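Local coordinates for hypothetical protein (Ruminococcus gnavus, PDB 4GL6) that is of unknown function and belongs to the DUF5037 family, folding as a single chain in which helices pack against two beta-sheets, at residues Glu85-Glu90 / Asp169-Gln174; Ala96-Ile101 / Lys189-Leu194; Glu109-Ile114 / Lys123-Leu128. All blocks are in the same frame, centred on the assembly; numbering follows the deposited sequence.

Overall arrangement
The three contacts use different elements of one chain, and contact 1 touches each of the other two. Contact 1 joins two helices and contact 2 joins an edge strand to a helix; their centres lie about 19 Å apart. They meet where E89 OE2 and Y99 OH, 2.6 Å apart, probably form a hydrogen bond, and where I101 packs on helix 75-95. Contact 3, about 18 Å from contact 1 between centres, touches it through V126 CG1 and G172 O at 3.4 Å. Contacts 2 and 3 lie on opposite sides of the chain's centre, with nearest atoms about 14 Å apart. No active site is known; a bound glycerol, probably from crystallisation, lies beside contact 2.

Contact 1: Glu85-Glu90 / Asp169-Gln174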
loop_
_atom_site.group_PDB
_atom_site.type_symbol
_atom_site.label_atom_id
_atom_site.label_comp_id
_atom_site.label_asym_id
_atom_site.label_seq_id
_atom_site.Cartn_x
_atom_site.Cartn_y
_atom_site.Cartn_z
ATOM N N GLU A 85 -5.384 3.005 4.148
ATOM C CA GLU A 85 -6.034 3.690 3.031
ATOM C C GLU A 85 -7.333 4.366 3.467
ATOM O O GLU A 85 -7.563 5.533 3.162
ATOM C CB GLU A 85 -6.315 2.687 1.902
ATOM C CG GLU A 85 -5.036 2.232 1.201
ATOM C CD GLU A 85 -5.192 1.001 0.332
ATOM O OE1 GLU A 85 -6.328 0.562 0.033
ATOM O OE2 GLU A 85 -4.139 0.449 -0.058
ATOM N N SER A 86 -8.149 3.633 4.211
ATOM C CA SER A 86 -9.434 4.134 4.673
ATOM C C SER A 86 -9.291 5.386 5.560
ATOM O O SER A 86 -9.981 6.383 5.352
ATOM C CB SER A 86 -10.179 3.026 5.428
ATOM O OG SER A 86 -11.486 3.443 5.744
HETATM N N MSE A 87 -8.392 5.310 6.539
HETATM C CA MSE A 87 -8.111 6.424 7.467
HETATM C C MSE A 87 -7.544 7.670 6.754
HETATM O O MSE A 87 -7.886 8.807 7.108
HETATM C CB MSE A 87 -7.185 5.959 8.609
HETATM C CG MSE A 87 -7.846 4.998 9.608
HETATM SE SE MSE A 87 -6.589 4.277 10.991
HETATM C CE MSE A 87 -5.959 2.663 10.103
ATOM N N ILE A 88 -6.711 7.460 5.743
ATOM C CA ILE A 88 -6.202 8.573 4.939
ATOM C C ILE A 88 -7.327 9.135 4.049
ATOM O O ILE A 88 -7.468 10.359 3.944
ATOM C CB ILE A 88 -4.974 8.166 4.119
ATOM C CG1 ILE A 88 -3.831 7.838 5.084
ATOM C CG2 ILE A 88 -4.535 9.311 3.209
ATOM C CD1 ILE A 88 -2.614 7.260 4.422
ATOM N N GLU A 89 -8.151 8.249 3.466
ATOM C CA GLU A 89 -9.266 8.665 2.601
ATOM C C GLU A 89 -10.239 9.619 3.288
ATOM O O GLU A 89 -10.757 10.519 2.633
ATOM C CB GLU A 89 -9.993 7.469 1.973
ATOM C CG GLU A 89 -10.928 7.865 0.821
ATOM C CD GLU A 89 -11.391 6.702 -0.055
ATOM O OE1 GLU A 89 -11.109 5.525 0.242
ATOM O OE2 GLU A 89 -12.055 6.976 -1.073
ATOM N N GLU A 90 -10.447 9.451 4.597
ATOM C CA GLU A 90 -11.270 10.386 5.387
ATOM C C GLU A 90 -10.814 11.846 5.218
ATOM O O GLU A 90 -11.647 12.740 5.217
ATOM C CB GLU A 90 -11.295 9.990 6.864
ATOM C CG GLU A 90 -12.139 8.747 7.120
ATOM C CD GLU A 90 -11.897 8.080 8.472
ATOM O OE1 GLU A 90 -10.986 8.483 9.248
ATOM O OE2 GLU A 90 -12.655 7.123 8.776
ATOM N N ASP A 169 -3.493 11.186 15.351
ATOM C CA ASP A 169 -4.598 10.605 16.130
ATOM C C ASP A 169 -5.111 9.250 15.662
ATOM O O ASP A 169 -5.562 8.467 16.500
ATOM C CB ASP A 169 -5.791 11.591 16.190
ATOM C CG ASP A 169 -5.393 12.985 16.695
ATOM O OD1 ASP A 169 -4.522 13.093 17.587
ATOM O OD2 ASP A 169 -5.932 13.989 16.177
ATOM N N LYS A 170 -5.055 8.983 14.354
ATOM C CA LYS A 170 -5.628 7.754 13.778
ATOM C C LYS A 170 -4.597 6.637 13.590
ATOM O O LYS A 170 -4.856 5.511 13.996
ATOM C CB LYS A 170 -6.381 8.041 12.451
ATOM C CG LYS A 170 -7.537 9.055 12.537
ATOM C CD LYS A 170 -8.758 8.603 13.343
ATOM C CE LYS A 170 -9.719 9.767 13.574
ATOM N NZ LYS A 170 -10.850 9.422 14.475
ATOM N N LEU A 171 -3.449 6.928 12.981
ATOM C CA LEU A 171 -2.436 5.878 12.731
ATOM C C LEU A 171 -1.699 5.368 13.974
ATOM O O LEU A 171 -1.479 4.164 14.104
ATOM C CB LEU A 171 -1.449 6.295 11.643
ATOM C CG LEU A 171 -2.056 6.546 10.262
ATOM C CD1 LEU A 171 -0.919 6.709 9.270
ATOM C CD2 LEU A 171 -3.011 5.441 9.814
ATOM N N GLY A 172 -1.319 6.264 14.877
ATOM C CA GLY A 172 -0.708 5.856 16.151
ATOM C C GLY A 172 0.715 5.317 16.209
ATOM O O GLY A 172 1.053 4.577 17.137
ATOM N N GLY A 173 1.547 5.693 15.246
ATOM C CA GLY A 173 2.967 5.317 15.274
ATOM C C GLY A 173 3.803 6.032 14.227
ATOM O O GLY A 173 3.382 7.044 13.668
ATOM N N GLN A 174 4.987 5.499 13.955
ATOM C CA GLN A 174 5.844 6.065 12.910
ATOM C C GLN A 174 5.273 5.671 11.538
ATOM O O GLN A 174 5.059 4.487 11.276
ATOM C CB GLN A 174 7.312 5.626 13.072
ATOM C CG GLN A 174 8.235 6.250 12.036
ATOM C CD GLN A 174 9.721 6.218 12.331
ATOM O OE1 GLN A 174 10.219 6.896 13.251
ATOM N NE2 GLN A 174 10.461 5.509 11.481
#
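M87 and K170 bring helix 75-95 to the C-terminal end of helix 156-171, with their CA atoms 6.9 Å apart. The second helix is the connecting helix of a beta-alpha-beta crossover between the parallel strands 140-147 and 175-182, and it widens into a pi-type turn at 169-171 before G172 leaves the helix with positive phi. M87 spans from one helix to the other and supplies every close contact between the two segments. This selenomethionine runs out extended and then turns at its last torsion (chi3 -90°), which carries the methyl group out of line with the rest of the chain. Its selenium lies 4.0 Å from K170 CB and 3.7 Å from K170 O, alongside the last turn of the helix. The aliphatic base of K170 thus takes part in the packing, while its ammonium group leads away; NZ remains 5.3 Å from E90 OE1, so the opposite charges are near without pairing. The next residue, I88, is buried against V166 and Y167 and against strand 140-147. The backbone oxygen of L171 accepts a hydrogen bond from W122 NE1. L171 and M87 cross obliquely, and only one leucine branch touches: CD2 lies 3.9 Å from M87 SE and 4.1 Å from M87 CE.

Contact 2: Ala96-Ile101 / Lys189-Leu194; sequences AENYYI and KAEKIL
The mixed sheet of this protein carries helices on both faces, and the contact between Y100 and L194 covers its edge strand, 99-104, on one of them. Side chains alternate along the strand as expected: Y99 and I101 are directed to helix 75-95, while Y100 between them points to helix 184-194, and the CA atoms of Y100 and E191 are 6.8 Å apart. With CG anti to the backbone N (chi1 -170°), the phenol ring of Y100 lies with one face against L194. L194 CB sits over the centre of that face in a CH-pi contact, 3.8 Å from the centroid and only 10° off the ring normal. The two side chains lie antiparallel alongside each other, and L194 CD1 reaches back over the root of the ring, 3.8 Å from Y100 CD1 and 4.0 Å from Y100 CB. At the far end of the ring, Y100 OH comes within 3.1 Å of L194 O, a near approach, but its hydrogen-bonded partner is the backbone oxygen of K51, which helps fix the phenol in place. The ring of H52 also meets that of Y100, their planes about 30° apart, and a bound glycerol lies about 4 Å from the tyrosine side chain. Nearer the surface, N98 OD1 and E191 OE2 merely approach, at 4.3 Å. E191 also lies close to the like-charged E188, which could favour protonation of one of the two. The last turn of the helix is tightened where A190 O accepts from both I193 N and L194 N. Helix 184-194 thus covers one face of the sheet and helix 75-95 the other, as in a three-layer alpha-beta-alpha arrangement.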
loop_
_atom_site.group_PDB
_atom_site.type_symbol
_atom_site.label_atom_id
_atom_site.label_comp_id
_atom_site.label_asym_id
_atom_site.label_seq_id
_atom_site.Cartn_x
_atom_site.Cartn_y
_atom_site.Cartn_z
ATOM N N ALA A 96 -9.951 16.316 -2.519
ATOM C CA ALA A 96 -10.114 16.103 -3.987
ATOM C C ALA A 96 -11.208 15.077 -4.327
ATOM O O ALA A 96 -11.645 14.350 -3.438
ATOM C CB ALA A 96 -8.794 15.674 -4.605
ATOM N N GLU A 97 -11.651 15.040 -5.592
ATOM C CA GLU A 97 -12.703 14.092 -6.045
ATOM C C GLU A 97 -12.103 12.788 -6.554
ATOM O O GLU A 97 -12.566 11.718 -6.169
ATOM C CB GLU A 97 -13.589 14.670 -7.152
ATOM C CG GLU A 97 -14.324 15.954 -6.797
ATOM C CD GLU A 97 -15.052 16.588 -7.982
ATOM O OE1 GLU A 97 -15.406 15.876 -8.947
ATOM O OE2 GLU A 97 -15.278 17.816 -7.957
ATOM N N ASN A 98 -11.114 12.895 -7.447
ATOM C CA ASN A 98 -10.393 11.738 -8.017
ATOM C C ASN A 98 -9.016 11.586 -7.400
ATOM O O ASN A 98 -8.252 12.551 -7.317
ATOM C CB ASN A 98 -10.196 11.848 -9.527
ATOM C CG ASN A 98 -11.332 11.278 -10.299
ATOM O OD1 ASN A 98 -11.144 10.280 -11.014
ATOM N ND2 ASN A 98 -12.534 11.837 -10.111
ATOM N N TYR A 99 -8.695 10.356 -7.022
ATOM C CA TYR A 99 -7.449 10.043 -6.350
ATOM C C TYR A 99 -7.272 8.536 -6.211
ATOM O O TYR A 99 -8.225 7.778 -6.371
ATOM C CB TYR A 99 -7.426 10.666 -4.928
ATOM C CG TYR A 99 -8.669 10.328 -4.131
ATOM C CD1 TYR A 99 -8.786 9.111 -3.451
ATOM C CD2 TYR A 99 -9.749 11.198 -4.094
ATOM C CE1 TYR A 99 -9.940 8.781 -2.744
ATOM C CE2 TYR A 99 -10.908 10.879 -3.375
ATOM C CZ TYR A 99 -10.997 9.668 -2.704
ATOM O OH TYR A 99 -12.135 9.357 -2.011
ATOM N N TYR A 100 -6.054 8.124 -5.885
ATOM C CA TYR A 100 -5.759 6.732 -5.607
ATOM C C TYR A 100 -4.860 6.720 -4.371
ATOM O O TYR A 100 -3.787 7.349 -4.384
ATOM C CB TYR A 100 -5.079 6.061 -6.793
ATOM C CG TYR A 100 -4.984 4.558 -6.627
ATOM C CD1 TYR A 100 -3.946 3.981 -5.875
ATOM C CD2 TYR A 100 -5.915 3.707 -7.223
ATOM C CE1 TYR A 100 -3.848 2.599 -5.720
ATOM C CE2 TYR A 100 -5.820 2.324 -7.082
ATOM C CZ TYR A 100 -4.784 1.774 -6.328
ATOM O OH TYR A 100 -4.677 0.421 -6.170
ATOM N N ILE A 101 -5.299 6.019 -3.324
ATOM C CA ILE A 101 -4.552 5.914 -2.083
ATOM C C ILE A 101 -3.990 4.505 -2.029
ATOM O O ILE A 101 -4.744 3.534 -1.954
ATOM C CB ILE A 101 -5.450 6.166 -0.863
ATOM C CG1 ILE A 101 -6.131 7.550 -0.977
ATOM C CG2 ILE A 101 -4.634 6.044 0.417
ATOM C CD1 ILE A 101 -7.219 7.788 0.053
ATOM N N LYS A 189 -3.801 7.948 -16.529
ATOM C CA LYS A 189 -2.864 6.909 -16.975
ATOM C C LYS A 189 -2.285 6.184 -15.770
ATOM O O LYS A 189 -2.149 4.950 -15.789
ATOM C CB LYS A 189 -1.703 7.502 -17.766
ATOM C CG LYS A 189 -2.064 8.125 -19.106
ATOM C CD LYS A 189 -0.842 8.806 -19.690
ATOM C CE LYS A 189 -1.210 9.610 -20.895
ATOM N NZ LYS A 189 -0.043 10.429 -21.321
ATOM N N ALA A 190 -1.919 6.962 -14.744
ATOM C CA ALA A 190 -1.366 6.432 -13.517
ATOM C C ALA A 190 -2.309 5.414 -12.894
ATOM O O ALA A 190 -1.903 4.309 -12.595
ATOM C CB ALA A 190 -1.081 7.557 -12.544
ATOM N N GLU A 191 -3.568 5.803 -12.745
ATOM C CA GLU A 191 -4.644 4.995 -12.119
ATOM C C GLU A 191 -4.747 3.623 -12.758
ATOM O O GLU A 191 -4.811 2.633 -12.056
ATOM C CB GLU A 191 -5.981 5.749 -12.248
ATOM C CG GLU A 191 -7.233 5.226 -11.537
ATOM C CD GLU A 191 -8.498 5.956 -12.012
ATOM O OE1 GLU A 191 -8.734 6.058 -13.251
ATOM O OE2 GLU A 191 -9.266 6.449 -11.155
ATOM N N LYS A 192 -4.720 3.563 -14.090
ATOM C CA LYS A 192 -4.808 2.283 -14.821
ATOM C C LYS A 192 -3.680 1.302 -14.465
ATOM O O LYS A 192 -3.893 0.094 -14.483
ATOM C CB LYS A 192 -4.863 2.496 -16.339
ATOM C CG LYS A 192 -6.000 3.376 -16.876
ATOM C CD LYS A 192 -7.436 3.054 -16.461
ATOM C CE LYS A 192 -8.336 4.232 -16.821
ATOM N NZ LYS A 192 -9.796 4.005 -16.648
ATOM N N ILE A 193 -2.502 1.820 -14.113
ATOM C CA ILE A 193 -1.337 1.002 -13.709
ATOM C C ILE A 193 -1.446 0.578 -12.237
ATOM O O ILE A 193 -1.214 -0.584 -11.907
ATOM C CB ILE A 193 -0.019 1.750 -13.974
ATOM C CG1 ILE A 193 0.136 2.043 -15.487
ATOM C CG2 ILE A 193 1.159 0.920 -13.476
ATOM C CD1 ILE A 193 1.277 2.977 -15.857
ATOM N N LEU A 194 -1.791 1.528 -11.368
ATOM C CA LEU A 194 -1.998 1.281 -9.926
ATOM C C LEU A 194 -3.050 0.214 -9.621
ATOM O O LEU A 194 -2.947 -0.466 -8.610
ATOM C CB LEU A 194 -2.347 2.591 -9.186
ATOM C CG LEU A 194 -1.249 3.662 -9.071
ATOM C CD1 LEU A 194 -1.824 5.057 -8.842
ATOM C CD2 LEU A 194 -0.242 3.318 -7.992
#

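Contact 3: Glu109-Ile114 / Lys123-Leu128; sequences EEWQDI and KNYVDL
W111 and L128 hold a loop turn against helix 122-129, the tryptophan spanning from the 109-114 loop to a helix segment that begins nine residues on at the closest ends. W111 opens a type I beta turn that ends at I114, whose N is bonded back to W111 O at 3.0 Å. From CB the indole is carried toward the helix, with CG lying beside the backbone N and opposite the carbonyl carbon (chi1 -52°). At the ring fusion, CD2 meets L128 CD2 at 4.0 Å, and CE3 beside it meets the same methyl group. Farther out, CZ3 presents the ring edge to Y125, reaching CE1 at 3.9 Å, the two side chains running nearly perpendicular to each other. The outermost atom, CH2, lies 3.7 Å from L128 CB, while CZ2 reaches the helix backbone, 3.6 Å from L128 O. L128 covers one face of the indole with CB and CD2, its CB standing 3.9 Å from the centroid of the six-membered ring in a CH-pi contact, 17° off the normal. The other end of the turn adds a second grip: I114 reaches tip to tip for the same leucine, CD1 against CD2. Y125 is fixed by a hydrogen bond from its OH to the backbone oxygen of L139, just before strand 140-147. Helix 116-119 also joins in, I119 touching both I114 and L128, so the loop after strand 99-104, this short helix and helix 122-129 pack together beside the start of strand 140-147.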
loop_
_atom_site.group_PDB
_atom_site.type_symbol
_atom_site.label_atom_id
_atom_site.label_comp_id
_atom_site.label_asym_id
_atom_site.label_seq_id
_atom_site.Cartn_x
_atom_site.Cartn_y
_atom_site.Cartn_z
ATOM N N GLU A 109 9.052 -11.340 8.484
ATOM C CA GLU A 109 9.055 -12.806 8.647
ATOM C C GLU A 109 8.572 -13.251 10.028
ATOM O O GLU A 109 7.698 -14.113 10.120
ATOM C CB GLU A 109 10.446 -13.393 8.358
ATOM C CG GLU A 109 10.496 -14.921 8.303
ATOM C CD GLU A 109 11.874 -15.480 7.970
ATOM O OE1 GLU A 109 12.904 -14.883 8.362
ATOM O OE2 GLU A 109 11.923 -16.548 7.327
ATOM N N GLU A 110 9.094 -12.595 11.069
ATOM C CA GLU A 110 8.768 -12.891 12.480
ATOM C C GLU A 110 7.266 -12.929 12.772
ATOM O O GLU A 110 6.837 -13.757 13.559
ATOM C CB GLU A 110 9.416 -11.893 13.478
ATOM C CG GLU A 110 10.945 -11.753 13.458
ATOM C CD GLU A 110 11.459 -10.669 12.512
ATOM O OE1 GLU A 110 10.968 -9.527 12.604
ATOM O OE2 GLU A 110 12.367 -10.953 11.690
ATOM N N TRP A 111 6.486 -12.045 12.144
ATOM C CA TRP A 111 5.023 -11.950 12.378
ATOM C C TRP A 111 4.125 -12.660 11.400
ATOM O O TRP A 111 2.914 -12.727 11.625
ATOM C CB TRP A 111 4.582 -10.487 12.465
ATOM C CG TRP A 111 5.368 -9.647 13.447
ATOM C CD1 TRP A 111 6.172 -10.079 14.496
ATOM C CD2 TRP A 111 5.369 -8.191 13.555
ATOM N NE1 TRP A 111 6.702 -9.031 15.175
ATOM C CE2 TRP A 111 6.261 -7.869 14.671
ATOM C CE3 TRP A 111 4.762 -7.153 12.851
ATOM C CZ2 TRP A 111 6.519 -6.562 15.054
ATOM C CZ3 TRP A 111 5.028 -5.835 13.255
ATOM C CH2 TRP A 111 5.883 -5.554 14.335
ATOM N N GLN A 112 4.692 -13.237 10.344
ATOM C CA GLN A 112 3.896 -13.922 9.325
ATOM C C GLN A 112 3.083 -15.106 9.836
ATOM O O GLN A 112 2.015 -15.378 9.303
ATOM C CB GLN A 112 4.759 -14.320 8.143
ATOM C CG GLN A 112 5.177 -13.077 7.372
ATOM C CD GLN A 112 6.212 -13.319 6.321
ATOM O OE1 GLN A 112 6.540 -14.449 5.966
ATOM N NE2 GLN A 112 6.774 -12.240 5.852
ATOM N N ASP A 113 3.570 -15.766 10.886
ATOM C CA ASP A 113 2.836 -16.863 11.516
ATOM C C ASP A 113 1.624 -16.411 12.322
ATOM O O ASP A 113 0.757 -17.247 12.575
ATOM C CB ASP A 113 3.756 -17.684 12.433
ATOM C CG ASP A 113 4.835 -18.452 11.667
ATOM O OD1 ASP A 113 4.830 -18.485 10.407
ATOM O OD2 ASP A 113 5.702 -19.036 12.353
ATOM N N ILE A 114 1.546 -15.130 12.719
ATOM C CA ILE A 114 0.428 -14.645 13.555
ATOM C C ILE A 114 -0.889 -14.807 12.778
ATOM O O ILE A 114 -0.929 -14.456 11.597
ATOM C CB ILE A 114 0.549 -13.158 14.008
ATOM C CG1 ILE A 114 1.845 -12.884 14.790
ATOM C CG2 ILE A 114 -0.616 -12.788 14.937
ATOM C CD1 ILE A 114 2.109 -11.412 15.044
ATOM N N LYS A 123 -5.207 -2.008 16.051
ATOM C CA LYS A 123 -4.733 -1.869 17.435
ATOM C C LYS A 123 -3.605 -2.869 17.812
ATOM O O LYS A 123 -2.636 -2.481 18.461
ATOM C CB LYS A 123 -5.882 -1.931 18.445
ATOM C CG LYS A 123 -6.772 -3.172 18.379
ATOM C CD LYS A 123 -7.494 -3.449 19.706
ATOM C CE LYS A 123 -8.239 -4.779 19.674
ATOM N NZ LYS A 123 -8.659 -5.240 21.023
ATOM N N ASN A 124 -3.717 -4.123 17.366
ATOM C CA ASN A 124 -2.709 -5.156 17.645
ATOM C C ASN A 124 -1.443 -4.935 16.874
ATOM O O ASN A 124 -0.346 -5.237 17.362
ATOM C CB ASN A 124 -3.226 -6.555 17.300
ATOM C CG ASN A 124 -4.331 -7.013 18.215
ATOM O OD1 ASN A 124 -4.424 -6.596 19.364
ATOM N ND2 ASN A 124 -5.158 -7.908 17.717
ATOM N N TYR A 125 -1.602 -4.457 15.643
ATOM C CA TYR A 125 -0.475 -4.181 14.771
ATOM C C TYR A 125 0.377 -3.043 15.343
ATOM O O TYR A 125 1.597 -3.151 15.376
ATOM C CB TYR A 125 -0.962 -3.896 13.343
ATOM C CG TYR A 125 0.140 -3.523 12.390
ATOM C CD1 TYR A 125 1.208 -4.388 12.161
ATOM C CD2 TYR A 125 0.115 -2.305 11.692
ATOM C CE1 TYR A 125 2.243 -4.044 11.269
ATOM C CE2 TYR A 125 1.147 -1.949 10.798
ATOM C CZ TYR A 125 2.200 -2.822 10.603
ATOM O OH TYR A 125 3.176 -2.481 9.742
ATOM N N VAL A 126 -0.284 -1.969 15.767
ATOM C CA VAL A 126 0.374 -0.821 16.410
ATOM C C VAL A 126 1.109 -1.242 17.679
ATOM O O VAL A 126 2.214 -0.778 17.936
ATOM C CB VAL A 126 -0.638 0.307 16.739
ATOM C CG1 VAL A 126 -0.034 1.367 17.659
ATOM C CG2 VAL A 126 -1.158 0.939 15.457
ATOM N N ASP A 127 0.474 -2.100 18.472
ATOM C CA ASP A 127 1.085 -2.651 19.693
ATOM C C ASP A 127 2.370 -3.410 19.339
ATOM O O ASP A 127 3.389 -3.236 20.007
ATOM C CB ASP A 127 0.096 -3.561 20.449
ATOM C CG ASP A 127 0.787 -4.456 21.476
ATOM O OD1 ASP A 127 1.364 -3.909 22.443
ATOM O OD2 ASP A 127 0.776 -5.703 21.293
ATOM N N LEU A 128 2.305 -4.246 18.306
ATOM C CA LEU A 128 3.475 -4.991 17.856
ATOM C C LEU A 128 4.590 -4.046 17.387
ATOM O O LEU A 128 5.752 -4.242 17.744
ATOM C CB LEU A 128 3.112 -6.010 16.766
ATOM C CG LEU A 128 2.672 -7.414 17.194
ATOM C CD1 LEU A 128 1.635 -7.475 18.324
ATOM C CD2 LEU A 128 2.167 -8.106 15.937
#